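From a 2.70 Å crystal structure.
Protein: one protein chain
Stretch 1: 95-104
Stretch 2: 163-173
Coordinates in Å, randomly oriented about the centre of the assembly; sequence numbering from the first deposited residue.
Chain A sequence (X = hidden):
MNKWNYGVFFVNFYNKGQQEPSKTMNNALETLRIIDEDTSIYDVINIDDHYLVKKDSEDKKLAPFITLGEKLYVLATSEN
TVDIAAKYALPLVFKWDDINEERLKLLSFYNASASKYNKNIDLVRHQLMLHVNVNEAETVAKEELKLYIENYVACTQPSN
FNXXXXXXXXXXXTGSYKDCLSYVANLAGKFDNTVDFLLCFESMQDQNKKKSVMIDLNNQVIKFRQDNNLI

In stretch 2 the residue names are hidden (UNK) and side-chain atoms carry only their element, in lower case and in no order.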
# COMPACT_ATOMS: atom_id res chain seq x y z
N LYS A 95 -2.16 -9.91 -11.86
CA LYS A 95 -1.66 -8.80 -12.69
C LYS A 95 -2.69 -8.38 -13.74
O LYS A 95 -3.62 -9.07 -14.17
CB LYS A 95 -0.29 -8.97 -13.31
CG LYS A 95 0.82 -8.81 -12.26
CD LYS A 95 2.06 -8.27 -12.91
CE LYS A 95 2.61 -9.12 -14.03
NZ LYS A 95 4.11 -9.05 -14.01
N TRP A 96 -2.49 -7.16 -14.16
CA TRP A 96 -3.27 -6.39 -15.13
C TRP A 96 -2.83 -6.79 -16.53
O TRP A 96 -3.77 -7.04 -17.31
CB TRP A 96 -3.11 -4.98 -14.74
CG TRP A 96 -2.65 -3.70 -15.22
CD1 TRP A 96 -3.05 -2.52 -14.63
CD2 TRP A 96 -1.74 -3.28 -16.24
NE1 TRP A 96 -2.47 -1.44 -15.21
CE2 TRP A 96 -1.67 -1.87 -16.23
CE3 TRP A 96 -0.99 -3.94 -17.18
CZ2 TRP A 96 -0.90 -1.13 -17.11
CZ3 TRP A 96 -0.20 -3.21 -18.05
CH2 TRP A 96 -0.16 -1.82 -18.03
N ASP A 97 -1.54 -6.86 -16.80
CA ASP A 97 -0.98 -7.23 -18.09
C ASP A 97 -0.78 -8.74 -18.27
O ASP A 97 0.19 -9.19 -18.91
CB ASP A 97 0.31 -6.51 -18.45
CG ASP A 97 1.28 -6.30 -17.32
OD1 ASP A 97 0.97 -6.48 -16.15
OD2 ASP A 97 2.42 -5.92 -17.67
N ASP A 98 -1.70 -9.51 -17.74
CA ASP A 98 -1.64 -10.96 -17.84
C ASP A 98 -2.78 -11.42 -18.73
O ASP A 98 -3.93 -11.24 -18.32
CB ASP A 98 -1.65 -11.58 -16.44
CG ASP A 98 -0.20 -11.93 -16.07
OD1 ASP A 98 0.63 -12.00 -17.00
OD2 ASP A 98 0.08 -12.11 -14.88
N ILE A 99 -2.43 -11.96 -19.89
CA ILE A 99 -3.53 -12.45 -20.77
C ILE A 99 -4.36 -13.33 -19.84
O ILE A 99 -3.81 -14.26 -19.23
CB ILE A 99 -2.92 -13.23 -21.98
CG1 ILE A 99 -2.47 -12.23 -23.07
CG2 ILE A 99 -3.87 -14.29 -22.58
CD1 ILE A 99 -1.33 -12.84 -23.95
N ASN A 100 -5.62 -13.03 -19.69
CA ASN A 100 -6.53 -13.78 -18.81
C ASN A 100 -6.23 -15.28 -18.76
O ASN A 100 -6.44 -15.98 -17.76
CB ASN A 100 -7.95 -13.46 -19.26
CG ASN A 100 -8.90 -13.76 -18.13
OD1 ASN A 100 -9.21 -12.87 -17.34
ND2 ASN A 100 -9.30 -15.03 -18.10
N GLU A 101 -5.76 -15.80 -19.87
CA GLU A 101 -5.42 -17.21 -20.01
C GLU A 101 -4.33 -17.56 -19.00
O GLU A 101 -4.60 -18.21 -17.98
CB GLU A 101 -4.88 -17.52 -21.40
CG GLU A 101 -5.38 -18.79 -22.08
CD GLU A 101 -5.05 -18.88 -23.55
OE1 GLU A 101 -3.88 -18.90 -23.93
OE2 GLU A 101 -6.10 -18.92 -24.22
N GLU A 102 -3.13 -17.09 -19.28
CA GLU A 102 -1.95 -17.29 -18.46
C GLU A 102 -2.17 -16.87 -17.02
O GLU A 102 -1.69 -17.55 -16.09
CB GLU A 102 -0.74 -16.50 -18.97
CG GLU A 102 0.50 -16.48 -18.07
CD GLU A 102 1.62 -15.67 -18.66
OE1 GLU A 102 1.39 -14.77 -19.46
OE2 GLU A 102 2.77 -15.99 -18.28
N ARG A 103 -2.89 -15.81 -16.77
CA ARG A 103 -3.10 -15.41 -15.36
C ARG A 103 -4.02 -16.43 -14.72
O ARG A 103 -4.13 -16.40 -13.47
CB ARG A 103 -3.58 -13.98 -15.20
CG ARG A 103 -5.05 -13.75 -14.98
CD ARG A 103 -5.33 -12.34 -14.63
NE ARG A 103 -4.84 -11.40 -15.64
CZ ARG A 103 -5.65 -10.41 -16.07
NH1 ARG A 103 -6.90 -10.24 -15.67
NH2 ARG A 103 -5.14 -9.53 -16.95
N LEU A 104 -4.65 -17.27 -15.51
CA LEU A 104 -5.57 -18.30 -14.96
C LEU A 104 -4.76 -19.54 -14.58
O LEU A 104 -5.13 -20.24 -13.62
CB LEU A 104 -6.74 -18.54 -15.88
CG LEU A 104 -8.09 -18.08 -15.37
CD1 LEU A 104 -9.14 -18.10 -16.49
CD2 LEU A 104 -8.47 -19.03 -14.25
N UNK A 163 3.21 -9.04 -31.48
CA UNK A 163 1.90 -9.64 -31.60
C UNK A 163 0.96 -9.60 -30.42
O UNK A 163 0.06 -10.50 -30.36
N UNK A 164 1.06 -8.64 -29.50
CA UNK A 164 0.13 -8.60 -28.36
C UNK A 164 0.12 -7.38 -27.45
O UNK A 164 0.92 -7.19 -26.53
o UNK A 164 -0.40 -9.59 -26.24
c UNK A 164 0.26 -9.85 -27.48
N UNK A 165 -0.89 -6.58 -27.68
CA UNK A 165 -1.29 -5.36 -27.00
C UNK A 165 -2.84 -5.36 -27.09
O UNK A 165 -3.50 -4.65 -26.33
c UNK A 165 0.19 -3.42 -26.29
c UNK A 165 1.63 -4.01 -26.27
c UNK A 165 -0.66 -4.02 -27.46
c UNK A 165 -1.64 -2.93 -27.95
N UNK A 166 -3.30 -6.19 -28.01
CA UNK A 166 -4.74 -6.32 -28.24
C UNK A 166 -5.34 -7.24 -27.17
O UNK A 166 -6.39 -6.92 -26.58
o UNK A 166 -4.46 -5.88 -31.79
o UNK A 166 -5.42 -4.46 -30.44
c UNK A 166 -5.03 -6.72 -29.67
c UNK A 166 -4.98 -5.59 -30.68
N UNK A 167 -4.68 -8.34 -26.90
CA UNK A 167 -5.11 -9.34 -25.90
C UNK A 167 -5.18 -8.75 -24.49
O UNK A 167 -6.16 -9.00 -23.77
c UNK A 167 -4.19 -10.55 -25.94
o UNK A 167 -2.85 -10.08 -25.82
N UNK A 168 -4.13 -7.99 -24.13
CA UNK A 168 -4.13 -7.38 -22.79
C UNK A 168 -5.48 -6.64 -22.71
O UNK A 168 -6.25 -6.94 -21.79
c UNK A 168 -3.13 -5.81 -21.03
c UNK A 168 -2.97 -6.42 -22.46
c UNK A 168 -1.60 -7.12 -22.62
c UNK A 168 -0.41 -6.13 -22.61
N UNK A 169 -5.68 -5.78 -23.70
CA UNK A 169 -6.92 -5.00 -23.77
C UNK A 169 -8.13 -5.93 -23.76
O UNK A 169 -9.09 -5.70 -23.00
c UNK A 169 -5.61 -2.37 -26.43
c UNK A 169 -5.75 -3.10 -25.06
c UNK A 169 -8.30 -3.18 -24.92
c UNK A 169 -6.98 -4.02 -24.98
N UNK A 170 -8.04 -6.95 -24.60
CA UNK A 170 -9.10 -7.96 -24.72
C UNK A 170 -9.34 -8.61 -23.35
O UNK A 170 -10.47 -9.04 -23.06
c UNK A 170 -8.81 -9.00 -25.77
c UNK A 170 -10.29 -8.28 -27.70
n UNK A 170 -10.43 -7.15 -28.39
o UNK A 170 -11.21 -9.08 -27.47
c UNK A 170 -8.89 -8.54 -27.20
N UNK A 171 -8.29 -8.66 -22.54
CA UNK A 171 -8.36 -9.24 -21.20
C UNK A 171 -8.97 -8.20 -20.25
O UNK A 171 -9.77 -8.55 -19.36
c UNK A 171 -7.02 -9.68 -20.66
o UNK A 171 -6.38 -10.71 -21.38
N UNK A 172 -8.56 -6.96 -20.48
CA UNK A 172 -9.03 -5.81 -19.68
C UNK A 172 -10.50 -5.53 -19.98
O UNK A 172 -11.08 -6.16 -20.88
c UNK A 172 -6.85 -4.88 -18.88
n UNK A 172 -5.79 -5.56 -19.31
o UNK A 172 -6.88 -4.41 -17.74
c UNK A 172 -8.04 -4.66 -19.79
N UNK A 173 -11.07 -4.60 -19.24
CA UNK A 173 -12.47 -4.17 -19.27
C UNK A 173 -12.81 -2.89 -20.03
O UNK A 173 -12.44 -1.78 -19.60
c UNK A 173 -14.32 -3.71 -17.57
c UNK A 173 -12.87 -4.06 -17.77
c UNK A 173 -12.53 -5.34 -17.04

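Position 163 has no side-chain atoms and lies out of reach of stretch 1, so it is Gly163. Position 164 carries one carbon followed by one oxygen; its CA-to-CB bond points toward stretch 1, and the oxygen lies 4.1 Å from CD1 of Ile99. A single hydroxyl on CB identifies Ser164. Position 165 has four carbons, forked at the first, with one arm two carbons long. This is Ile165, which occupies the N-cap position before the helix and makes no contact with stretch 1. At position 166 two carbons end in a pair of oxygens, a carboxylate that remains solvent-exposed and distant from stretch 1: Asp166.

Position 167 again shows one carbon and one oxygen; its CA-to-CB bond points toward stretch 1, and the oxygen lies 3.5 Å from CG1 of Ile99. It is Ser167, and OG of Ser167 accepts a hydrogen bond from OG of Ser164 at 2.5 Å, so two hydroxyls near the Ile99 side chain are also tied to each other. The four carbons of position 168 fork at the first, and one arm is two carbons long; the one-carbon arm lies 3.9 Å from CA of Asp97 and 4.0 Å from O of Trp96, packing against the backbone of the loop. This is the pattern of isoleucine, and Ile168 is buried. Position 169 has the same forked four-carbon pattern, but its CA-to-CB bond points away from stretch 1; it is Ile169. Position 170 has three carbons, the third bearing one oxygen and one nitrogen, and is the exposed Gln170, which does not touch stretch 1.

Position 171 has one carbon and one oxygen, and the oxygen lies 3.0 Å from N of Asn100. This is Ser171; OG of Ser171 accepts a nearly linear hydrogen bond from that amide and donates one to O of Ser167, 2.9 Å away. At position 172 two carbons, the second carrying one oxygen and one nitrogen, place that nitrogen 3.2 Å from O of Trp96. This is Asn172; ND2 of Asn172 donates to O of Trp96 and, at 2.9 Å, to O of Ile168. Position 173, a carbon bearing two more carbons, is Val173, out of reach of stretch 1.

The contact buries 351 Å² in total and is anchored by two hydrogen bonds, both joining a side chain of stretch 2 to the backbone of stretch 1. Ser171 meets stretch 1 at the backbone N of Asn100, while Asn172 holds it at Trp96. In addition, Ile168 packs against Asp97, and the end of the Ile99 side chain comes near Ser167 and Ser164.

Stretch 2 163-173: GSIDSIIQSNV
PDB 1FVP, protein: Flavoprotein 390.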